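Local coordinates for protein 2-hydroxyisobutyryl-CoA synthetase (Aquincola tertiaricarbonis, PDB 6HDY) that belongs to the ANL superfamily of AMP-binding enzymes, in which a large N-terminal domain is followed by a smaller C-terminal domain, at residues A148-R153 and Q301-T306; D143-A148 and A185-A190; S223-L228 and D262-A267; G52-V57 and S80-L85. One frame throughout, in Å; residues are numbered along the deposited sequence.

Contact 1: residues A148-R153 and Q301-T306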
loop_
_atom_site.group_PDB
_atom_site.type_symbol
_atom_site.label_atom_id
_atom_site.label_comp_id
_atom_site.label_asym_id
_atom_site.label_seq_id
_atom_site.Cartn_x
_atom_site.Cartn_y
_atom_site.Cartn_z
ATOM N N ALA A 148 -14.000 -4.646 8.154
ATOM C CA ALA A 148 -13.749 -5.797 7.281
ATOM C C ALA A 148 -15.015 -6.641 7.069
ATOM O O ALA A 148 -15.290 -7.062 5.944
ATOM C CB ALA A 148 -12.627 -6.656 7.849
ATOM N N ASN A 149 -15.798 -6.844 8.134
ATOM C CA ASN A 149 -17.045 -7.600 8.087
ATOM C C ASN A 149 -18.129 -6.872 7.325
ATOM O O ASN A 149 -18.769 -7.484 6.459
ATOM C CB ASN A 149 -17.500 -7.981 9.480
ATOM C CG ASN A 149 -16.740 -9.147 10.018
ATOM O OD1 ASN A 149 -17.120 -10.290 9.809
ATOM N ND2 ASN A 149 -15.629 -8.889 10.689
ATOM N N ALA A 150 -18.317 -5.562 7.609
ATOM C CA ALA A 150 -19.270 -4.709 6.890
ATOM C C ALA A 150 -18.933 -4.736 5.421
ATOM O O ALA A 150 -19.823 -4.929 4.614
ATOM C CB ALA A 150 -19.178 -3.281 7.391
ATOM N N HIS A 151 -17.638 -4.592 5.061
ATOM C CA HIS A 151 -17.243 -4.548 3.646
ATOM C C HIS A 151 -17.396 -5.870 2.928
ATOM O O HIS A 151 -17.799 -5.836 1.778
ATOM C CB HIS A 151 -15.828 -3.975 3.491
ATOM C CG HIS A 151 -15.812 -2.492 3.667
ATOM N ND1 HIS A 151 -14.677 -1.778 3.502
ATOM C CD2 HIS A 151 -16.823 -1.641 3.968
ATOM C CE1 HIS A 151 -15.009 -0.513 3.699
ATOM N NE2 HIS A 151 -16.289 -0.387 3.974
ATOM N N ALA A 152 -17.071 -7.027 3.580
ATOM C CA ALA A 152 -17.258 -8.372 2.989
ATOM C C ALA A 152 -18.737 -8.585 2.655
ATOM O O ALA A 152 -19.056 -9.132 1.601
ATOM C CB ALA A 152 -16.800 -9.461 3.957
ATOM N N ARG A 153 -19.623 -8.132 3.556
ATOM C CA ARG A 153 -21.076 -8.209 3.439
ATOM C C ARG A 153 -21.608 -7.493 2.178
ATOM O O ARG A 153 -22.349 -8.086 1.388
ATOM C CB ARG A 153 -21.715 -7.646 4.719
ATOM C CG ARG A 153 -23.185 -7.301 4.601
ATOM C CD ARG A 153 -23.739 -6.986 5.952
ATOM N NE ARG A 153 -25.102 -6.473 5.867
ATOM C CZ ARG A 153 -25.694 -5.773 6.825
ATOM N NH1 ARG A 153 -25.058 -5.520 7.959
ATOM N NH2 ARG A 153 -26.935 -5.339 6.666
ATOM N N GLN A 301 -28.324 1.197 6.231
ATOM C CA GLN A 301 -28.736 1.892 7.449
ATOM C C GLN A 301 -28.328 1.260 8.783
ATOM O O GLN A 301 -28.102 2.000 9.745
ATOM C CB GLN A 301 -30.253 2.130 7.424
ATOM C CG GLN A 301 -30.715 3.130 6.347
ATOM C CD GLN A 301 -30.124 4.519 6.485
ATOM O OE1 GLN A 301 -28.942 4.763 6.199
ATOM N NE2 GLN A 301 -30.948 5.479 6.865
ATOM N N ASP A 302 -28.283 -0.083 8.864
ATOM C CA ASP A 302 -27.894 -0.801 10.088
ATOM C C ASP A 302 -26.368 -0.896 10.274
ATOM O O ASP A 302 -25.902 -1.438 11.294
ATOM C CB ASP A 302 -28.562 -2.180 10.165
ATOM C CG ASP A 302 -28.346 -2.996 8.917
ATOM O OD1 ASP A 302 -29.030 -2.721 7.907
ATOM O OD2 ASP A 302 -27.463 -3.880 8.935
ATOM N N ILE A 303 -25.592 -0.386 9.293
ATOM C CA ILE A 303 -24.127 -0.320 9.375
ATOM C C ILE A 303 -23.752 1.117 9.821
ATOM O O ILE A 303 -23.078 1.285 10.826
ATOM C CB ILE A 303 -23.412 -0.776 8.056
ATOM C CG1 ILE A 303 -23.662 -2.291 7.783
ATOM C CG2 ILE A 303 -21.888 -0.460 8.133
ATOM C CD1 ILE A 303 -23.184 -2.861 6.437
ATOM N N ILE A 304 -24.241 2.135 9.087
ATOM C CA ILE A 304 -24.106 3.570 9.347
ATOM C C ILE A 304 -25.463 4.185 8.991
ATOM O O ILE A 304 -26.008 3.903 7.924
ATOM C CB ILE A 304 -22.928 4.231 8.540
ATOM C CG1 ILE A 304 -21.564 3.870 9.160
ATOM C CG2 ILE A 304 -23.094 5.783 8.346
ATOM C CD1 ILE A 304 -20.379 4.133 8.259
ATOM N N TYR A 305 -25.985 5.036 9.876
ATOM C CA TYR A 305 -27.253 5.723 9.673
ATOM C C TYR A 305 -27.066 6.975 8.806
ATOM O O TYR A 305 -26.473 7.964 9.247
ATOM C CB TYR A 305 -27.910 6.029 11.042
ATOM C CG TYR A 305 -29.234 6.755 10.955
ATOM C CD1 TYR A 305 -30.277 6.262 10.165
ATOM C CD2 TYR A 305 -29.452 7.931 11.667
ATOM C CE1 TYR A 305 -31.496 6.932 10.079
ATOM C CE2 TYR A 305 -30.672 8.601 11.598
ATOM C CZ TYR A 305 -31.693 8.095 10.811
ATOM O OH TYR A 305 -32.890 8.760 10.754
ATOM N N THR A 306 -27.526 6.903 7.549
ATOM C CA THR A 306 -27.440 8.016 6.599
ATOM C C THR A 306 -28.737 8.861 6.669
ATOM O O THR A 306 -29.854 8.314 6.632
ATOM C CB THR A 306 -27.175 7.512 5.153
ATOM O OG1 THR A 306 -25.952 6.777 5.091
ATOM C CG2 THR A 306 -27.125 8.655 4.117
#
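A buried salt bridge between Arg153 and Asp302, with an apolar patch beside it, joins helix 141-157 to the loop that leads into strand 304-310. The guanidinium meets the carboxylate end-on, and both terminal nitrogens converge on one oxygen. Arg153 NH2 donates to Asp302 OD2 over 2.7 Å, on the syn lone pair and fairly straight at 156°. The bond from Arg153 NH1 to Asp302 OD2 is longer, 3.1 Å, and more bent. The two planes lie only 23° apart, so the charged groups share almost one plane. Arg153 reaches this far because its chain is extended all the way from CG to NE. In this way the contact fastens a helix to the entry of an antiparallel sheet within the N-terminal region of an AMP-binding enzyme. Ile303 CD1 sits 3.5 Å above the guanidinium plane, over one face and toward its rim, while Ile303 CG2 packs on Ala150 CB at 4.0 Å. The loop is closed on itself by the Gln301 amide, which receives Thr306 N on OE1 and donates from NE2 to Thr306 O. Outside the pair, Arg38 also forms a salt bridge with Asp302 OD2, and Glu39 forms one with Arg153 NE.

Contact 2: residues D143-A148 and A185-A190; sequences DWRAIA and AERLRA
The guanidinium of Arg145 meets the aliphatic part of Arg187 at an edge, Arg145 NH2 lying 4.1 Å from Arg187 CD, and has Ala148 CB of its own helix over one face. The Arg145 chain, bent at chi2 and chi3, brings NH2 to this place. Arg189 has the carbonyl oxygen of Arg187, two residues back, over the centre of one guanidinium face and a water at its edge. That water accepts from Arg189 NH2 and, weakly, from Arg145 NH2. A second water, in the indole plane, accepts from Trp144 NE1 at 3.0 Å and donates to Glu186 OE1 at 2.7 Å. Where helices 141-157 and 176-187 come together, Arg187 CB lies 3.5 Å from Ala148 O. Arg189, with positive phi (66°), leaves helical geometry in a Schellman motif. Glu186 OE2 is also hydrogen-bonded to His123 NE2 of the second subunit, so this corner adjoins the dimer interface. Direct contact is thus packing of the aliphatic part of Arg187 against Ala148 and the Arg145 edge, while polar links between the segments run through water. The Arg145 charge is probably balanced by its salt bridge to Glu23, whereas Arg187 and Arg189 donate to neutral acceptors, Asn149 OD1 and Glu23 O respectively.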
loop_
_atom_site.group_PDB
_atom_site.type_symbol
_atom_site.label_atom_id
_atom_site.label_comp_id
_atom_site.label_asym_id
_atom_site.label_seq_id
_atom_site.Cartn_x
_atom_site.Cartn_y
_atom_site.Cartn_z
ATOM N N ASP A 143 -12.716 -2.024 15.649
ATOM C CA ASP A 143 -13.285 -1.278 14.498
ATOM C C ASP A 143 -12.793 -1.788 13.150
ATOM O O ASP A 143 -13.578 -1.871 12.230
ATOM C CB ASP A 143 -13.040 0.230 14.611
ATOM C CG ASP A 143 -13.929 0.894 15.626
ATOM O OD1 ASP A 143 -14.707 0.184 16.288
ATOM O OD2 ASP A 143 -13.854 2.111 15.761
ATOM N N TRP A 144 -11.518 -2.152 13.045
ATOM C CA TRP A 144 -10.927 -2.700 11.817
ATOM C C TRP A 144 -11.705 -3.983 11.429
ATOM O O TRP A 144 -12.073 -4.168 10.262
ATOM C CB TRP A 144 -9.393 -2.970 12.011
ATOM C CG TRP A 144 -8.687 -3.089 10.691
ATOM C CD1 TRP A 144 -8.559 -4.219 9.939
ATOM C CD2 TRP A 144 -8.238 -2.000 9.861
ATOM N NE1 TRP A 144 -7.989 -3.916 8.719
ATOM C CE2 TRP A 144 -7.765 -2.561 8.653
ATOM C CE3 TRP A 144 -8.182 -0.603 10.025
ATOM C CZ2 TRP A 144 -7.233 -1.773 7.611
ATOM C CZ3 TRP A 144 -7.618 0.175 9.008
ATOM C CH2 TRP A 144 -7.155 -0.410 7.819
ATOM N N ARG A 145 -11.980 -4.849 12.433
ATOM C CA ARG A 145 -12.804 -6.060 12.255
ATOM C C ARG A 145 -14.245 -5.690 11.862
ATOM O O ARG A 145 -14.778 -6.286 10.931
ATOM C CB ARG A 145 -12.769 -6.996 13.489
ATOM C CG ARG A 145 -11.385 -7.624 13.820
ATOM C CD ARG A 145 -10.489 -7.958 12.617
ATOM N NE ARG A 145 -11.111 -8.833 11.612
ATOM C CZ ARG A 145 -10.719 -8.905 10.342
ATOM N NH1 ARG A 145 -9.721 -8.157 9.908
ATOM N NH2 ARG A 145 -11.319 -9.739 9.499
ATOM N N ALA A 146 -14.839 -4.667 12.511
ATOM C CA ALA A 146 -16.194 -4.192 12.166
ATOM C C ALA A 146 -16.240 -3.698 10.691
ATOM O O ALA A 146 -17.190 -4.001 9.970
ATOM C CB ALA A 146 -16.635 -3.082 13.118
ATOM N N ILE A 147 -15.183 -3.010 10.241
ATOM C CA ILE A 147 -15.051 -2.505 8.861
ATOM C C ILE A 147 -14.893 -3.672 7.852
ATOM O O ILE A 147 -15.550 -3.669 6.812
ATOM C CB ILE A 147 -13.859 -1.485 8.755
ATOM C CG1 ILE A 147 -14.134 -0.220 9.599
ATOM C CG2 ILE A 147 -13.558 -1.136 7.264
ATOM C CD1 ILE A 147 -12.902 0.703 9.904
ATOM N N ALA A 148 -14.000 -4.646 8.154
ATOM C CA ALA A 148 -13.749 -5.797 7.281
ATOM C C ALA A 148 -15.015 -6.641 7.069
ATOM O O ALA A 148 -15.290 -7.062 5.944
ATOM C CB ALA A 148 -12.627 -6.656 7.849
ATOM N N ALA A 185 -12.179 -7.792 1.130
ATOM C CA ALA A 185 -11.720 -8.920 0.306
ATOM C C ALA A 185 -11.147 -10.041 1.180
ATOM O O ALA A 185 -11.499 -11.206 0.990
ATOM C CB ALA A 185 -10.685 -8.439 -0.711
ATOM N N GLU A 186 -10.311 -9.686 2.169
ATOM C CA GLU A 186 -9.716 -10.619 3.141
ATOM C C GLU A 186 -10.815 -11.367 3.913
ATOM O O GLU A 186 -10.788 -12.607 3.973
ATOM C CB GLU A 186 -8.793 -9.869 4.131
ATOM C CG GLU A 186 -7.456 -9.385 3.542
ATOM C CD GLU A 186 -6.573 -8.508 4.423
ATOM O OE1 GLU A 186 -7.044 -8.017 5.468
ATOM O OE2 GLU A 186 -5.394 -8.308 4.066
ATOM N N ARG A 187 -11.783 -10.624 4.499
ATOM C CA ARG A 187 -12.886 -11.214 5.271
ATOM C C ARG A 187 -13.848 -12.046 4.373
ATOM O O ARG A 187 -14.373 -13.083 4.808
ATOM C CB ARG A 187 -13.648 -10.121 6.060
ATOM C CG ARG A 187 -14.835 -10.626 6.910
ATOM C CD ARG A 187 -14.459 -11.746 7.886
ATOM N NE ARG A 187 -15.640 -12.303 8.555
ATOM C CZ ARG A 187 -16.374 -13.315 8.099
ATOM N NH1 ARG A 187 -17.435 -13.727 8.772
ATOM N NH2 ARG A 187 -16.064 -13.909 6.954
ATOM N N LEU A 188 -14.016 -11.624 3.111
ATOM C CA LEU A 188 -14.866 -12.339 2.145
ATOM C C LEU A 188 -14.250 -13.698 1.737
ATOM O O LEU A 188 -14.916 -14.511 1.092
ATOM C CB LEU A 188 -15.087 -11.442 0.898
ATOM C CG LEU A 188 -16.039 -11.939 -0.222
ATOM C CD1 LEU A 188 -17.400 -12.432 0.342
ATOM C CD2 LEU A 188 -16.209 -10.865 -1.272
ATOM N N ARG A 189 -12.972 -13.935 2.122
ATOM C CA ARG A 189 -12.191 -15.113 1.759
ATOM C C ARG A 189 -11.947 -15.105 0.239
ATOM O O ARG A 189 -11.860 -16.148 -0.407
ATOM C CB ARG A 189 -12.782 -16.454 2.292
ATOM C CG ARG A 189 -13.238 -16.433 3.758
ATOM C CD ARG A 189 -12.098 -16.462 4.756
ATOM N NE ARG A 189 -12.519 -16.048 6.100
ATOM C CZ ARG A 189 -11.972 -15.044 6.788
ATOM N NH1 ARG A 189 -12.407 -14.754 8.008
ATOM N NH2 ARG A 189 -10.963 -14.343 6.273
ATOM N N ALA A 190 -11.831 -13.900 -0.333
ATOM C CA ALA A 190 -11.508 -13.749 -1.745
ATOM C C ALA A 190 -9.976 -13.864 -1.814
ATOM O O ALA A 190 -9.330 -13.867 -0.773
ATOM C CB ALA A 190 -11.965 -12.365 -2.235
HETATM O O HOH W 1 -6.596 -5.735 6.787
HETATM O O HOH W 2 -9.899 -11.622 7.313
#

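Contact 3: residues S223-L228 and D262-A267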
loop_
_atom_site.group_PDB
_atom_site.type_symbol
_atom_site.label_atom_id
_atom_site.label_comp_id
_atom_site.label_asym_id
_atom_site.label_seq_id
_atom_site.Cartn_x
_atom_site.Cartn_y
_atom_site.Cartn_z
ATOM N N SER A 223 -11.926 7.228 -12.414
ATOM C CA SER A 223 -10.883 7.887 -13.219
ATOM C C SER A 223 -9.776 6.903 -13.563
ATOM O O SER A 223 -9.349 6.860 -14.714
ATOM C CB SER A 223 -10.260 9.059 -12.463
ATOM O OG SER A 223 -11.175 10.130 -12.379
ATOM N N TYR A 224 -9.295 6.145 -12.563
ATOM C CA TYR A 224 -8.240 5.163 -12.789
ATOM C C TYR A 224 -8.639 4.083 -13.778
ATOM O O TYR A 224 -7.841 3.764 -14.657
ATOM C CB TYR A 224 -7.706 4.540 -11.496
ATOM C CG TYR A 224 -6.434 3.756 -11.743
ATOM C CD1 TYR A 224 -5.494 4.190 -12.679
ATOM C CD2 TYR A 224 -6.153 2.603 -11.029
ATOM C CE1 TYR A 224 -4.307 3.496 -12.886
ATOM C CE2 TYR A 224 -4.978 1.884 -11.250
ATOM C CZ TYR A 224 -4.058 2.338 -12.176
ATOM O OH TYR A 224 -2.891 1.654 -12.394
ATOM N N ALA A 225 -9.854 3.526 -13.648
ATOM C CA ALA A 225 -10.360 2.529 -14.590
ATOM C C ALA A 225 -10.279 3.054 -16.070
ATOM O O ALA A 225 -9.799 2.340 -16.946
ATOM C CB ALA A 225 -11.785 2.178 -14.230
ATOM N N ILE A 226 -10.663 4.319 -16.313
ATOM C CA ILE A 226 -10.578 4.928 -17.638
ATOM C C ILE A 226 -9.115 5.001 -18.086
ATOM O O ILE A 226 -8.808 4.572 -19.204
ATOM C CB ILE A 226 -11.331 6.302 -17.748
ATOM C CG1 ILE A 226 -12.859 6.087 -17.780
ATOM C CG2 ILE A 226 -10.909 7.095 -19.016
ATOM C CD1 ILE A 226 -13.606 7.048 -16.939
ATOM N N HIS A 227 -8.216 5.517 -17.210
ATOM C CA HIS A 227 -6.795 5.660 -17.533
ATOM C C HIS A 227 -6.130 4.323 -17.852
ATOM O O HIS A 227 -5.349 4.229 -18.805
ATOM C CB HIS A 227 -6.043 6.434 -16.443
ATOM C CG HIS A 227 -4.551 6.465 -16.627
ATOM N ND1 HIS A 227 -3.976 6.832 -17.835
ATOM C CD2 HIS A 227 -3.563 6.179 -15.741
ATOM C CE1 HIS A 227 -2.668 6.767 -17.646
ATOM N NE2 HIS A 227 -2.367 6.368 -16.409
ATOM N N LEU A 228 -6.480 3.288 -17.077
ATOM C CA LEU A 228 -5.977 1.930 -17.233
ATOM C C LEU A 228 -6.345 1.297 -18.592
ATOM O O LEU A 228 -5.521 0.562 -19.144
ATOM C CB LEU A 228 -6.436 1.068 -16.037
ATOM C CG LEU A 228 -5.593 -0.143 -15.684
ATOM C CD1 LEU A 228 -4.159 0.255 -15.353
ATOM C CD2 LEU A 228 -6.221 -0.898 -14.537
ATOM N N ASP A 262 -21.134 3.921 -18.564
ATOM C CA ASP A 262 -21.274 3.219 -19.838
ATOM C C ASP A 262 -19.939 3.019 -20.538
ATOM O O ASP A 262 -19.700 1.936 -21.065
ATOM C CB ASP A 262 -22.317 3.919 -20.737
ATOM C CG ASP A 262 -23.723 3.922 -20.162
ATOM O OD1 ASP A 262 -23.968 3.186 -19.172
ATOM O OD2 ASP A 262 -24.582 4.639 -20.707
ATOM N N ARG A 263 -19.049 4.034 -20.498
ATOM C CA ARG A 263 -17.699 3.931 -21.074
ATOM C C ARG A 263 -16.868 2.863 -20.367
ATOM O O ARG A 263 -16.194 2.083 -21.035
ATOM C CB ARG A 263 -16.955 5.283 -21.051
ATOM C CG ARG A 263 -17.173 6.115 -22.316
ATOM C CD ARG A 263 -16.573 7.505 -22.197
ATOM N NE ARG A 263 -16.918 8.354 -23.339
ATOM C CZ ARG A 263 -16.043 8.826 -24.227
ATOM N NH1 ARG A 263 -14.747 8.560 -24.099
ATOM N NH2 ARG A 263 -16.457 9.578 -25.242
ATOM N N ILE A 264 -16.932 2.804 -19.029
ATOM C CA ILE A 264 -16.164 1.826 -18.243
ATOM C C ILE A 264 -16.699 0.400 -18.479
ATOM O O ILE A 264 -15.911 -0.483 -18.818
ATOM C CB ILE A 264 -16.031 2.197 -16.740
ATOM C CG1 ILE A 264 -15.469 3.635 -16.568
ATOM C CG2 ILE A 264 -15.133 1.173 -16.012
ATOM C CD1 ILE A 264 -15.621 4.239 -15.186
ATOM N N GLU A 265 -18.019 0.182 -18.339
ATOM C CA GLU A 265 -18.638 -1.131 -18.589
ATOM C C GLU A 265 -18.343 -1.649 -20.014
ATOM O O GLU A 265 -18.082 -2.835 -20.185
ATOM C CB GLU A 265 -20.162 -1.081 -18.369
ATOM C CG GLU A 265 -20.546 -0.918 -16.910
ATOM C CD GLU A 265 -21.980 -1.215 -16.523
ATOM O OE1 GLU A 265 -22.844 -1.293 -17.423
ATOM O OE2 GLU A 265 -22.237 -1.388 -15.310
ATOM N N GLU A 266 -18.329 -0.757 -21.014
ATOM C CA GLU A 266 -18.046 -1.150 -22.407
ATOM C C GLU A 266 -16.573 -1.542 -22.587
ATOM O O GLU A 266 -16.291 -2.561 -23.224
ATOM C CB GLU A 266 -18.489 -0.052 -23.414
ATOM C CG GLU A 266 -17.775 -0.061 -24.764
ATOM C CD GLU A 266 -18.008 -1.259 -25.671
ATOM O OE1 GLU A 266 -19.178 -1.525 -26.031
ATOM O OE2 GLU A 266 -17.005 -1.893 -26.075
ATOM N N ALA A 267 -15.654 -0.723 -22.053
ATOM C CA ALA A 267 -14.211 -0.930 -22.159
ATOM C C ALA A 267 -13.754 -2.251 -21.542
ATOM O O ALA A 267 -12.835 -2.869 -22.065
ATOM C CB ALA A 267 -13.464 0.234 -21.511
#
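Ile264 points from helix 258-268 toward helix 222-234, and each branch beyond its CB finds a separate partner. Its CG2, turned anti to the backbone N by a chi1 of -53°, lands on Ala225 CB at 3.9 Å. On the other branch, Ile264 CG1 rests 3.8 Å from Ile226 CG1 and also touches the Ile226 tip. The end of the chain, Ile264 CD1, comes within 3.9 Å of Ile226 CD1. The two isoleucine side chains cross nearly perpendicularly, so that their CG1-CD1 arms meet without running alongside each other. Ile226 takes part through CG1 and CD1; its chi2 of 137° lies well away from a staggered value.

The two helices are successive connections of the parallel sheet. Helix 222-234 links strand 217-220 to strand 246-249, and helix 258-268 links that strand to 271-274, giving two consecutive beta-alpha-beta units with their helices side by side. Phe249 of the intervening strand touches both Ala225 and Ile264, extending the apolar layer down to the sheet, while Val260 packs on Ile226. Polar bonds are made nearby: Tyr268 OH is hydrogen-bonded to Ala225 O, and Arg263 NE to Asn391 O, toward the C-terminal part of the chain.

The closest backbone approach is between Ile226 and Ile264, whose CA atoms are 6.4 Å apart, and the small side chain of Ala225 probably helps the branched Ile264 to fit. Between the segments the contact consists of methyl and methylene groups alone, so it holds through van der Waals packing and the burial of apolar surface.

Contact 4: residues G52-V57 and S80-L85; sequences GRLQQV and SQLKSL
Gln55 and Leu82 mark the closest backbone approach, with their CA atoms 6.5 Å apart, where a helical segment meets a non-helical connection. Residues 52-57 are one stretch of the long helix 43-64. Residues 80-85 begin in a 3-10 turn, open out at Leu82, and reach Ser84, the N-cap of helix 85-91. The cap is made by Ser84 OG on the backbone N of Asp87. The contact lays the linker and the start of a short helix against the long one, in the mainly helical region, 36-106, that precedes the first strand.

Leu82 points into the contact and sets its CD1 methyl against the helix backbone, 3.7 Å from Leu54 O and 4.0 Å from Leu54 CB. Farther along, Leu54 and Leu85 cross almost perpendicularly and meet methyl to methyl, Leu54 CD2 to Leu85 CD2 at 3.8 Å. Phe88 of helix 85-91 touches both Leu54 and Leu82, and Tyr305 of strand 304-310 touches Leu54 and Leu85, so the leucines lie between several parts of the fold.

At the more exposed side of the contact, Gln55 supplies the polar link. With CG beside the backbone N (chi1 -67°) and the chain extended beyond it, the amide arrives at the linker backbone. Gln55 NE2 donates to Leu82 O at 3.1 Å, with an N-H...O angle of 158° and the nitrogen tilted 19° from the carbonyl plane.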
loop_
_atom_site.group_PDB
_atom_site.type_symbol
_atom_site.label_atom_id
_atom_site.label_comp_id
_atom_site.label_asym_id
_atom_site.label_seq_id
_atom_site.Cartn_x
_atom_site.Cartn_y
_atom_site.Cartn_z
ATOM N N GLY A 52 -32.518 2.557 18.769
ATOM C CA GLY A 52 -32.031 1.844 19.946
ATOM C C GLY A 52 -30.518 1.882 20.013
ATOM O O GLY A 52 -29.942 2.218 21.052
ATOM N N ARG A 53 -29.869 1.599 18.873
ATOM C CA ARG A 53 -28.409 1.630 18.740
ATOM C C ARG A 53 -27.868 3.056 18.910
ATOM O O ARG A 53 -26.830 3.253 19.536
ATOM C CB ARG A 53 -27.980 1.069 17.366
ATOM C CG ARG A 53 -26.448 1.098 17.129
ATOM C CD ARG A 53 -25.612 0.382 18.198
ATOM N NE ARG A 53 -26.089 -0.980 18.444
ATOM C CZ ARG A 53 -25.792 -2.020 17.674
ATOM N NH1 ARG A 53 -24.972 -1.875 16.634
ATOM N NH2 ARG A 53 -26.289 -3.213 17.947
ATOM N N LEU A 54 -28.574 4.028 18.314
ATOM C CA LEU A 54 -28.278 5.459 18.327
ATOM C C LEU A 54 -28.172 5.940 19.764
ATOM O O LEU A 54 -27.256 6.690 20.088
ATOM C CB LEU A 54 -29.403 6.202 17.571
ATOM C CG LEU A 54 -29.072 7.052 16.332
ATOM C CD1 LEU A 54 -27.740 6.721 15.683
ATOM C CD2 LEU A 54 -30.212 7.048 15.331
ATOM N N GLN A 55 -29.049 5.436 20.637
ATOM C CA GLN A 55 -29.068 5.742 22.065
ATOM C C GLN A 55 -27.814 5.174 22.748
ATOM O O GLN A 55 -27.158 5.885 23.516
ATOM C CB GLN A 55 -30.349 5.193 22.716
ATOM C CG GLN A 55 -31.611 5.909 22.229
ATOM C CD GLN A 55 -32.875 5.141 22.539
ATOM O OE1 GLN A 55 -32.969 3.927 22.331
ATOM N NE2 GLN A 55 -33.888 5.839 23.021
ATOM N N GLN A 56 -27.461 3.908 22.418
ATOM C CA GLN A 56 -26.275 3.213 22.921
ATOM C C GLN A 56 -25.008 3.995 22.528
ATOM O O GLN A 56 -24.195 4.278 23.391
ATOM C CB GLN A 56 -26.191 1.777 22.358
ATOM C CG GLN A 56 -27.226 0.792 22.850
ATOM C CD GLN A 56 -26.988 -0.605 22.302
ATOM O OE1 GLN A 56 -27.610 -1.013 21.307
ATOM N NE2 GLN A 56 -26.119 -1.388 22.971
ATOM N N VAL A 57 -24.873 4.367 21.230
ATOM C CA VAL A 57 -23.727 5.101 20.659
ATOM C C VAL A 57 -23.535 6.469 21.348
ATOM O O VAL A 57 -22.419 6.801 21.763
ATOM C CB VAL A 57 -23.833 5.197 19.104
ATOM C CG1 VAL A 57 -22.764 6.126 18.511
ATOM C CG2 VAL A 57 -23.738 3.806 18.469
ATOM N N SER A 80 -30.319 11.218 26.826
ATOM C CA SER A 80 -31.644 10.829 27.303
ATOM C C SER A 80 -32.783 11.532 26.539
ATOM O O SER A 80 -33.940 11.119 26.670
ATOM C CB SER A 80 -31.775 11.116 28.789
ATOM O OG SER A 80 -31.751 12.510 29.042
ATOM N N GLN A 81 -32.452 12.602 25.774
ATOM C CA GLN A 81 -33.409 13.386 24.982
ATOM C C GLN A 81 -33.575 12.786 23.583
ATOM O O GLN A 81 -34.418 13.248 22.820
ATOM C CB GLN A 81 -32.997 14.868 24.898
ATOM C CG GLN A 81 -32.934 15.599 26.240
ATOM C CD GLN A 81 -32.298 16.947 26.052
ATOM O OE1 GLN A 81 -31.099 17.063 25.832
ATOM N NE2 GLN A 81 -33.084 17.999 26.100
ATOM N N LEU A 82 -32.767 11.764 23.246
ATOM C CA LEU A 82 -32.872 11.056 21.973
ATOM C C LEU A 82 -34.015 10.036 22.182
ATOM O O LEU A 82 -33.785 8.960 22.743
ATOM C CB LEU A 82 -31.553 10.327 21.655
ATOM C CG LEU A 82 -31.083 10.269 20.203
ATOM C CD1 LEU A 82 -29.956 9.263 20.049
ATOM C CD2 LEU A 82 -32.220 9.953 19.224
ATOM N N LYS A 83 -35.247 10.409 21.806
ATOM C CA LYS A 83 -36.421 9.554 22.018
ATOM C C LYS A 83 -37.116 9.152 20.717
ATOM O O LYS A 83 -38.095 8.409 20.754
ATOM C CB LYS A 83 -37.401 10.200 23.013
ATOM C CG LYS A 83 -36.829 10.368 24.421
ATOM C CD LYS A 83 -37.908 10.803 25.375
ATOM C CE LYS A 83 -37.418 11.125 26.761
ATOM N NZ LYS A 83 -38.568 11.417 27.666
ATOM N N SER A 84 -36.575 9.618 19.569
ATOM C CA SER A 84 -37.039 9.345 18.202
ATOM C C SER A 84 -35.983 9.820 17.194
ATOM O O SER A 84 -35.088 10.577 17.559
ATOM C CB SER A 84 -38.375 10.037 17.931
ATOM O OG SER A 84 -38.253 11.448 17.888
ATOM N N LEU A 85 -36.121 9.417 15.914
ATOM C CA LEU A 85 -35.236 9.822 14.823
ATOM C C LEU A 85 -35.389 11.323 14.538
ATOM O O LEU A 85 -34.453 11.967 14.049
ATOM C CB LEU A 85 -35.505 8.983 13.556
ATOM C CG LEU A 85 -35.196 7.469 13.654
ATOM C CD1 LEU A 85 -35.679 6.732 12.410
ATOM C CD2 LEU A 85 -33.706 7.204 13.893
#

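From the N terminus, contact 4 closes first, folding residues 80-85 back onto helix 43-64 before any of the others opens. Contacts 2 and 1 then start on the same helix, 141-157, and share Ala148. Contact 2 closes at helix 176-187, and contact 1 only at the loop before strand 304-310, so the two cross along the chain. Contact 3 is nested inside the long loop closed by contact 1 and joins two helices flanking the parallel sheet, its nearest atoms about 17 Å away from those of contact 1. Tyr305 links contacts 1 and 4, its OH lying 3.6 Å from Leu85 CD2. Contacts 3 and 4 sit on opposite sides of the chain's centre.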